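Local structure of cyclase (Uncultured organism, 5IBZ) at residues I57-N62 with I104-Q109; V207-D212 with A219-N224; G269-L272 with Y278-E281. The protein belongs to the putative cyclase family, probably acts as an arylformamidase-like enzyme, and binds acetylphosphate in the crystal. All coordinates share one frame; numbering follows the deposited sequence. Where two conformers were deposited one is given.

Contact 1. Residues I57-N62 with I104-Q109; sequences IPIDSN and IYMPLQ
Ile59 reaches from its loop to strand 97-107 chiefly with a single methyl. From CB the side chain forks: CG2 stands anti to the backbone N and makes the closest contacts, while CG1 lies beside the N (chi1 -60°) and carries CD1 past the end of Met106 at a slightly greater distance. CG2 meets CD1 of Ile104 at 3.8 Å, tip to tip, and the selenium of selenomethionine Met106 follows, with SE 4.2 Å from the same Ile59 CG2. One methyl thus bears on two side chains, each crossing that of Ile59 at about a right angle. Residues 104 and 106 are alternate positions of a strand, which puts both on the face turned to the loop. The Met106 chain bends at chi3 (-67°), which brings its CE as well as SE beside Ile59. With the CA atoms of Ile59 and Met106 9.0 Å apart, the backbones stay well separated and the contact is purely apolar. Next to it the loop folds on itself in an Asx turn, in which Asp60 OD1 accepts from Asn62 N at 2.8 Å, the donor standing above the carboxylate plane. Strand 97-107 pairs with strand 73-76 on one side and, through residues 104-107, continues as an antiparallel ladder into the second subunit, so the loop after strand 52-54 packs against a sheet that crosses the subunit interface.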
loop_
_atom_site.group_PDB
_atom_site.type_symbol
_atom_site.label_atom_id
_atom_site.label_comp_id
_atom_site.label_asym_id
_atom_site.label_seq_id
_atom_site.Cartn_x
_atom_site.Cartn_y
_atom_site.Cartn_z
ATOM N N ILE B 57 9.359 18.499 4.047
ATOM C CA ILE B 57 8.227 18.383 4.972
ATOM C C ILE B 57 8.197 16.960 5.528
ATOM O O ILE B 57 8.756 16.028 4.938
ATOM C CB ILE B 57 6.879 18.718 4.314
ATOM C CG1 ILE B 57 6.545 17.794 3.140
ATOM C CG2 ILE B 57 6.857 20.162 3.882
ATOM C CD1 ILE B 57 5.039 17.748 2.830
ATOM N N PRO B 58 7.530 16.781 6.667
ATOM C CA PRO B 58 7.429 15.411 7.177
ATOM C C PRO B 58 6.600 14.527 6.267
ATOM O O PRO B 58 5.540 14.970 5.769
ATOM C CB PRO B 58 6.761 15.581 8.547
ATOM C CG PRO B 58 6.128 16.923 8.521
ATOM C CD PRO B 58 6.952 17.771 7.577
ATOM N N ILE B 59 7.080 13.304 6.057
ATOM C CA ILE B 59 6.306 12.277 5.363
ATOM C C ILE B 59 5.343 11.661 6.364
ATOM O O ILE B 59 5.741 10.870 7.228
ATOM C CB ILE B 59 7.187 11.203 4.753
ATOM C CG1 ILE B 59 8.145 11.835 3.725
ATOM C CG2 ILE B 59 6.332 10.106 4.110
ATOM C CD1 ILE B 59 9.065 10.890 3.032
ATOM N N ASP B 60 4.083 12.037 6.227
ATOM C CA ASP B 60 3.015 11.564 7.082
ATOM C C ASP B 60 1.709 11.834 6.340
ATOM O O ASP B 60 1.743 12.221 5.163
ATOM C CB ASP B 60 3.058 12.211 8.481
ATOM C CG ASP B 60 2.876 13.731 8.469
ATOM O OD1 ASP B 60 2.191 14.270 7.578
ATOM O OD2 ASP B 60 3.431 14.386 9.383
ATOM N N SER B 61 0.560 11.625 6.984
ATOM C CA SER B 61 -0.710 11.737 6.285
ATOM C C SER B 61 -1.338 13.126 6.442
ATOM O O SER B 61 -2.480 13.350 6.019
ATOM C CB SER B 61 -1.681 10.662 6.789
ATOM O OG SER B 61 -1.125 9.368 6.582
ATOM N N ASN B 62 -0.557 14.052 6.992
ATOM C CA ASN B 62 -1.029 15.375 7.408
ATOM C C ASN B 62 -0.633 16.512 6.447
ATOM O O ASN B 62 -1.062 17.662 6.605
ATOM C CB ASN B 62 -0.474 15.664 8.811
ATOM C CG ASN B 62 -1.083 16.892 9.452
ATOM O OD1 ASN B 62 -2.287 17.129 9.356
ATOM N ND2 ASN B 62 -0.238 17.692 10.110
ATOM N N ILE B 104 5.551 1.914 4.341
ATOM C CA ILE B 104 4.937 3.119 3.828
ATOM C C ILE B 104 4.247 2.817 2.498
ATOM O O ILE B 104 4.737 2.004 1.697
ATOM C CB ILE B 104 5.978 4.244 3.642
ATOM C CG1 ILE B 104 5.301 5.581 3.339
ATOM C CG2 ILE B 104 6.962 3.901 2.544
ATOM C CD1 ILE B 104 5.199 6.479 4.539
ATOM N N TYR B 105 3.083 3.441 2.307
ATOM C CA TYR B 105 2.414 3.522 1.007
ATOM C C TYR B 105 2.376 4.986 0.652
ATOM O O TYR B 105 1.810 5.774 1.389
ATOM C CB TYR B 105 0.980 2.972 1.037
ATOM C CG TYR B 105 0.332 2.893 -0.331
ATOM C CD1 TYR B 105 0.817 2.034 -1.295
ATOM C CD2 TYR B 105 -0.763 3.671 -0.651
ATOM C CE1 TYR B 105 0.212 1.949 -2.553
ATOM C CE2 TYR B 105 -1.366 3.591 -1.893
ATOM C CZ TYR B 105 -0.882 2.726 -2.831
ATOM O OH TYR B 105 -1.472 2.621 -4.085
HETATM N N MSE B 106 2.946 5.387 -0.472
HETATM C CA MSE B 106 2.804 6.790 -0.827
HETATM C C MSE B 106 2.881 7.049 -2.307
HETATM O O MSE B 106 3.524 6.286 -3.048
HETATM C CB MSE B 106 3.895 7.622 -0.137
HETATM C CG MSE B 106 5.280 7.290 -0.600
HETATM SE SE MSE B 106 6.653 8.268 0.383
HETATM C CE MSE B 106 6.311 10.091 -0.177
ATOM N N PRO B 107 2.254 8.141 -2.740
ATOM C CA PRO B 107 2.579 8.615 -4.070
ATOM C C PRO B 107 4.009 9.117 -4.098
ATOM O O PRO B 107 4.453 9.764 -3.147
ATOM C CB PRO B 107 1.593 9.772 -4.300
ATOM C CG PRO B 107 0.692 9.817 -3.119
ATOM C CD PRO B 107 1.418 9.111 -2.010
ATOM N N LEU B 108 4.722 8.862 -5.178
ATOM C CA LEU B 108 6.064 9.399 -5.293
ATOM C C LEU B 108 6.010 10.899 -5.561
ATOM O O LEU B 108 7.021 11.569 -5.427
ATOM C CB LEU B 108 6.847 8.646 -6.377
ATOM C CG LEU B 108 7.023 7.161 -6.076
ATOM C CD1 LEU B 108 7.847 6.477 -7.180
ATOM C CD2 LEU B 108 7.696 6.915 -4.735
ATOM N N GLN B 109 4.826 11.411 -5.902
ATOM C CA GLN B 109 4.582 12.853 -5.996
ATOM C C GLN B 109 3.814 13.336 -4.763
ATOM O O GLN B 109 3.107 14.347 -4.819
ATOM C CB GLN B 109 3.776 13.206 -7.272
ATOM C CG GLN B 109 4.465 12.921 -8.602
ATOM C CD GLN B 109 4.599 11.438 -8.931
ATOM O OE1 GLN B 109 3.620 10.704 -8.934
ATOM N NE2 GLN B 109 5.845 10.987 -9.135
#

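Contact 2. Residues V207-D212 with A219-N224; sequences VESWYD and ASFFLN
Trp210 drives the benzo edge of its indole into the face of Phe221, an edge-to-face (T-shaped) pair with ring centroids 5.0 Å apart and planes at 77°. The atom at the point of contact is CE3, poised over the centre of the phenylalanine ring and 3.7 Å from Phe221 CD2. CG of Trp210 is anti to the backbone N (chi1 166°), a setting that carries the six-membered ring across to the helix. Next along the same edge, Trp210 CZ3 comes to 3.5 Å from Phe222 CE2; here the rings meet obliquely, their planes at 60°. Between neighbours in sequence, Phe221 CD2 lies over the face of the Phe222 ring, so the three aromatics form one cluster in which each ring touches the other two. The rim of Phe221 has a further neighbour: Ser209 OG sits near the ring plane, 3.7 Å from Phe221 CE1, while its hydrogen-bond partner is the backbone O of Leu206. The pyrrole side of the indole is fixed separately, by a hydrogen bond from Trp210 NE1 to Asn62 O. Farther along residues 219-224, Ser220 O is gripped by two stronger donors arriving from opposite faces of its plane, Leu223 N at 3.0 Å and Asn224 ND2 at 3.1 Å, which ties the asparagine side chain back to Ser220. The contact joins the loop between strand 199-203 and helix 215-223, at and just after its 3-10 turn, to that helix. Phe66 meets Phe222 from the loop before strand 73-76, and Val216 of the third subunit packs against Ala219, Ser220 and Leu223.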
loop_
_atom_site.group_PDB
_atom_site.type_symbol
_atom_site.label_atom_id
_atom_site.label_comp_id
_atom_site.label_asym_id
_atom_site.label_seq_id
_atom_site.Cartn_x
_atom_site.Cartn_y
_atom_site.Cartn_z
ATOM N N VAL B 207 3.588 26.664 1.394
ATOM C CA VAL B 207 3.474 25.512 2.280
ATOM C C VAL B 207 3.455 25.934 3.764
ATOM O O VAL B 207 2.960 25.191 4.628
ATOM C CB VAL B 207 4.615 24.488 2.018
ATOM C CG1 VAL B 207 5.952 25.057 2.417
ATOM C CG2 VAL B 207 4.355 23.185 2.721
ATOM N N GLU B 208 3.917 27.147 4.058
ATOM C CA GLU B 208 3.962 27.637 5.442
ATOM C C GLU B 208 2.575 27.984 5.969
ATOM O O GLU B 208 2.410 28.266 7.168
ATOM C CB GLU B 208 4.887 28.855 5.544
ATOM C CG GLU B 208 6.330 28.516 5.201
ATOM C CD GLU B 208 7.254 29.737 5.038
ATOM O OE1 GLU B 208 6.877 30.854 5.468
ATOM O OE2 GLU B 208 8.366 29.544 4.500
ATOM N N SER B 209 1.590 27.968 5.079
ATOM C CA SER B 209 0.212 28.259 5.459
ATOM C C SER B 209 -0.654 27.006 5.613
ATOM O O SER B 209 -1.783 27.098 6.073
ATOM C CB SER B 209 -0.435 29.205 4.432
ATOM O OG SER B 209 -0.701 28.577 3.172
ATOM N N TRP B 210 -0.125 25.839 5.271
ATOM C CA TRP B 210 -0.951 24.632 5.195
ATOM C C TRP B 210 -1.306 24.020 6.548
ATOM O O TRP B 210 -2.457 23.638 6.795
ATOM C CB TRP B 210 -0.227 23.576 4.350
ATOM C CG TRP B 210 -0.812 22.196 4.476
ATOM C CD1 TRP B 210 -0.399 21.191 5.310
ATOM C CD2 TRP B 210 -1.920 21.673 3.743
ATOM N NE1 TRP B 210 -1.181 20.082 5.137
ATOM C CE2 TRP B 210 -2.118 20.348 4.176
ATOM C CE3 TRP B 210 -2.764 22.196 2.763
ATOM C CZ2 TRP B 210 -3.130 19.549 3.670
ATOM C CZ3 TRP B 210 -3.758 21.403 2.263
ATOM C CH2 TRP B 210 -3.931 20.088 2.714
ATOM N N TYR B 211 -0.316 23.875 7.416
ATOM C CA TYR B 211 -0.480 22.986 8.571
ATOM C C TYR B 211 -1.470 23.489 9.624
ATOM O O TYR B 211 -2.096 22.677 10.311
ATOM C CB TYR B 211 0.896 22.707 9.171
ATOM C CG TYR B 211 1.673 21.743 8.308
ATOM C CD1 TYR B 211 1.437 20.378 8.389
ATOM C CD2 TYR B 211 2.584 22.197 7.364
ATOM C CE1 TYR B 211 2.122 19.482 7.587
ATOM C CE2 TYR B 211 3.278 21.300 6.546
ATOM C CZ TYR B 211 3.037 19.944 6.673
ATOM O OH TYR B 211 3.707 19.023 5.869
ATOM N N ASP B 212 -1.694 24.795 9.692
ATOM C CA ASP B 212 -2.710 25.302 10.606
ATOM C C ASP B 212 -4.145 25.174 10.093
ATOM O O ASP B 212 -5.079 25.378 10.859
ATOM C CB ASP B 212 -2.446 26.764 10.932
ATOM C CG ASP B 212 -1.204 26.960 11.780
ATOM O OD1 ASP B 212 -0.796 25.993 12.465
ATOM O OD2 ASP B 212 -0.664 28.086 11.775
ATOM N N ALA B 219 -9.473 21.734 2.090
ATOM C CA ALA B 219 -10.209 21.492 0.858
ATOM C C ALA B 219 -10.157 22.761 0.013
ATOM O O ALA B 219 -9.879 22.706 -1.170
ATOM C CB ALA B 219 -11.651 21.072 1.154
ATOM N N SER B 220 -10.387 23.915 0.634
ATOM C CA SER B 220 -10.365 25.186 -0.102
ATOM C C SER B 220 -8.986 25.482 -0.698
ATOM O O SER B 220 -8.874 26.085 -1.765
ATOM C CB SER B 220 -10.799 26.342 0.807
ATOM O OG SER B 220 -12.123 26.160 1.269
ATOM N N PHE B 221 -7.938 25.069 0.007
ATOM C CA PHE B 221 -6.554 25.337 -0.365
ATOM C C PHE B 221 -6.297 24.933 -1.813
ATOM O O PHE B 221 -5.611 25.637 -2.567
ATOM C CB PHE B 221 -5.628 24.571 0.590
ATOM C CG PHE B 221 -4.132 24.783 0.377
ATOM C CD1 PHE B 221 -3.434 25.746 1.100
ATOM C CD2 PHE B 221 -3.413 23.945 -0.448
ATOM C CE1 PHE B 221 -2.041 25.901 0.938
ATOM C CE2 PHE B 221 -2.043 24.096 -0.613
ATOM C CZ PHE B 221 -1.358 25.069 0.083
ATOM N N PHE B 222 -6.850 23.795 -2.208
ATOM C CA PHE B 222 -6.566 23.280 -3.546
ATOM C C PHE B 222 -7.560 23.726 -4.608
ATOM O O PHE B 222 -7.341 23.488 -5.793
ATOM C CB PHE B 222 -6.481 21.765 -3.492
ATOM C CG PHE B 222 -5.187 21.286 -2.902
ATOM C CD1 PHE B 222 -4.013 21.431 -3.615
ATOM C CD2 PHE B 222 -5.135 20.753 -1.635
ATOM C CE1 PHE B 222 -2.807 21.028 -3.085
ATOM C CE2 PHE B 222 -3.910 20.335 -1.095
ATOM C CZ PHE B 222 -2.760 20.475 -1.830
ATOM N N LEU B 223 -8.622 24.404 -4.191
ATOM C CA LEU B 223 -9.640 24.896 -5.112
ATOM C C LEU B 223 -9.366 26.312 -5.598
ATOM O O LEU B 223 -9.998 26.780 -6.535
ATOM C CB LEU B 223 -11.018 24.866 -4.447
ATOM C CG LEU B 223 -11.528 23.475 -4.052
ATOM C CD1 LEU B 223 -12.806 23.574 -3.248
ATOM C CD2 LEU B 223 -11.742 22.620 -5.279
ATOM N N ASN B 224 -8.458 27.012 -4.943
ATOM C CA ASN B 224 -8.269 28.397 -5.288
ATOM C C ASN B 224 -6.872 28.619 -5.875
ATOM O O ASN B 224 -6.050 27.721 -5.881
ATOM C CB ASN B 224 -8.575 29.255 -4.061
ATOM C CG ASN B 224 -10.081 29.304 -3.761
ATOM O OD1 ASN B 224 -10.813 30.104 -4.354
ATOM N ND2 ASN B 224 -10.550 28.430 -2.871
#

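Contact 3. Residues G269-L272 with Y278-E281; sequences GNLL and YIGE. With UVW (acetylphosphate), chain F.
Ile279 is held between two consecutive leucines, Leu271 and Leu272, at a place where helix 266-275 widens into a pi-type turn. Both leucines cross the isoleucine at about a right angle, but they use different atoms. Leu271 offers one methyl: its CD1 stands 4.1 Å from Ile279 CG1. Leu272 embraces the tip, with CG 3.9 Å from Ile279 CD1 and both of its methyls close to that same terminal carbon; its CD2 also comes to 4.0 Å from Ile279 CG1. Ile279 places CG1 beside its backbone N (chi1 -66°), and the chain then runs on extended, which lets CD1 reach Leu272. Leu272 CD2 also lies near the CA of Tyr278, whose side chain leaves its backbone pointing away from the helix; its ring meets Phe155 edge-to-face, and its OH is bonded to Arg29 O. Two residues beyond Ile279 the strand turns from packing to ligand binding. Glu281 stretches out beyond CG and presents its carboxylate to the phosphate of acetylphosphate: OE2 of Glu281 is 2.6 Å from O2P of the ligand, and OE1 is 2.8 Å from its O3P. Arg69, His119 and His268 hydrogen-bond to the same ligand, and His268, from the first turn of helix 266-275, also touches both Ile279 and Glu281. Strand 278-281 runs inside the large mixed sheet, parallel to strand 244-247 on one flank and antiparallel to strand 113-115 on the other, with helix 266-275 packed over it and Ile237 of helix 233-239 touching Leu271.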
loop_
_atom_site.group_PDB
_atom_site.type_symbol
_atom_site.label_atom_id
_atom_site.label_comp_id
_atom_site.label_asym_id
_atom_site.label_seq_id
_atom_site.Cartn_x
_atom_site.Cartn_y
_atom_site.Cartn_z
ATOM N N GLY B 269 5.171 21.925 -19.095
ATOM C CA GLY B 269 5.479 21.416 -20.416
ATOM C C GLY B 269 6.809 21.924 -20.918
ATOM O O GLY B 269 7.640 21.153 -21.418
ATOM N N ASN B 270 7.025 23.232 -20.813
ATOM C CA ASN B 270 8.259 23.816 -21.320
ATOM C C ASN B 270 9.468 23.323 -20.519
ATOM O O ASN B 270 10.493 22.996 -21.101
ATOM C CB ASN B 270 8.210 25.348 -21.283
ATOM C CG ASN B 270 7.258 25.949 -22.318
ATOM O OD1 ASN B 270 6.703 27.020 -22.095
ATOM N ND2 ASN B 270 7.092 25.286 -23.445
ATOM N N LEU B 271 9.368 23.272 -19.186
ATOM C CA LEU B 271 10.530 22.839 -18.423
ATOM C C LEU B 271 10.845 21.364 -18.636
ATOM O O LEU B 271 11.973 20.999 -18.967
ATOM C CB LEU B 271 10.345 23.099 -16.936
ATOM C CG LEU B 271 10.347 24.572 -16.528
ATOM C CD1 LEU B 271 10.268 24.669 -15.000
ATOM C CD2 LEU B 271 11.524 25.359 -17.055
ATOM N N LEU B 272 9.853 20.500 -18.451
ATOM C CA LEU B 272 10.127 19.061 -18.514
ATOM C C LEU B 272 10.416 18.563 -19.921
ATOM O O LEU B 272 11.443 17.931 -20.152
ATOM C CB LEU B 272 8.949 18.288 -17.930
ATOM C CG LEU B 272 8.744 18.550 -16.424
ATOM C CD1 LEU B 272 7.436 17.941 -15.981
ATOM C CD2 LEU B 272 9.878 18.052 -15.550
ATOM N N TYR B 278 14.418 19.739 -14.356
ATOM C CA TYR B 278 13.665 19.040 -13.332
ATOM C C TYR B 278 12.888 20.013 -12.461
ATOM O O TYR B 278 13.284 21.165 -12.274
ATOM C CB TYR B 278 14.627 18.186 -12.472
ATOM C CG TYR B 278 15.269 17.108 -13.305
ATOM C CD1 TYR B 278 16.368 17.393 -14.107
ATOM C CD2 TYR B 278 14.757 15.826 -13.345
ATOM C CE1 TYR B 278 16.932 16.433 -14.916
ATOM C CE2 TYR B 278 15.320 14.852 -14.137
ATOM C CZ TYR B 278 16.404 15.161 -14.945
ATOM O OH TYR B 278 16.981 14.187 -15.754
ATOM N N ILE B 279 11.756 19.526 -11.959
ATOM C CA ILE B 279 10.868 20.303 -11.115
ATOM C C ILE B 279 10.796 19.705 -9.719
ATOM O O ILE B 279 10.499 18.519 -9.548
ATOM C CB ILE B 279 9.445 20.372 -11.727
ATOM C CG1 ILE B 279 9.466 21.173 -13.040
ATOM C CG2 ILE B 279 8.450 20.908 -10.724
ATOM C CD1 ILE B 279 8.152 21.260 -13.743
ATOM N N GLY B 280 11.054 20.547 -8.720
ATOM C CA GLY B 280 10.948 20.158 -7.323
ATOM C C GLY B 280 9.773 20.847 -6.660
ATOM O O GLY B 280 9.522 22.032 -6.899
ATOM N N GLU B 281 9.019 20.100 -5.855
ATOM C CA GLU B 281 7.801 20.636 -5.259
ATOM C C GLU B 281 7.675 20.242 -3.806
ATOM O O GLU B 281 8.188 19.198 -3.385
ATOM C CB GLU B 281 6.559 20.157 -6.023
ATOM C CG GLU B 281 6.510 20.720 -7.440
ATOM C CD GLU B 281 5.509 20.042 -8.352
ATOM O OE1 GLU B 281 5.063 18.917 -8.060
ATOM O OE2 GLU B 281 5.162 20.682 -9.363
HETATM C C1 UVW F . -0.204 18.806 -10.565
HETATM O O1 UVW F . -0.414 17.684 -10.253
HETATM C C1M UVW F . -1.363 19.732 -10.924
HETATM O O2 UVW F . 1.099 19.312 -10.609
HETATM P P UVW F . 2.438 18.384 -10.390
HETATM O O1P UVW F . 2.362 17.117 -11.208
HETATM O O2P UVW F . 3.604 19.239 -10.833
HETATM O O3P UVW F . 2.622 18.007 -8.943
#

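In the fold
Contacts 1 and 3 are buried, whereas contact 2 is partly open to solvent. The centre of contact 3 lies about 9 Å from the centre of the chain, against about 14 Å for that of contact 1 and about 18 Å for that of contact 2. No helix or strand is common to two contacts. Aliphatic packing joins a helix to the main sheet in contact 3 and, in contact 1, a loop to a sheet that has two strands in this chain and continues into a neighbouring subunit; contact 2 relies on aromatic rings. Contacts 1 and 2 touch directly, also through Ile57 and Pro58 against Tyr211. Contact 3 stands apart and alone supplies a residue of the acetylphosphate pocket.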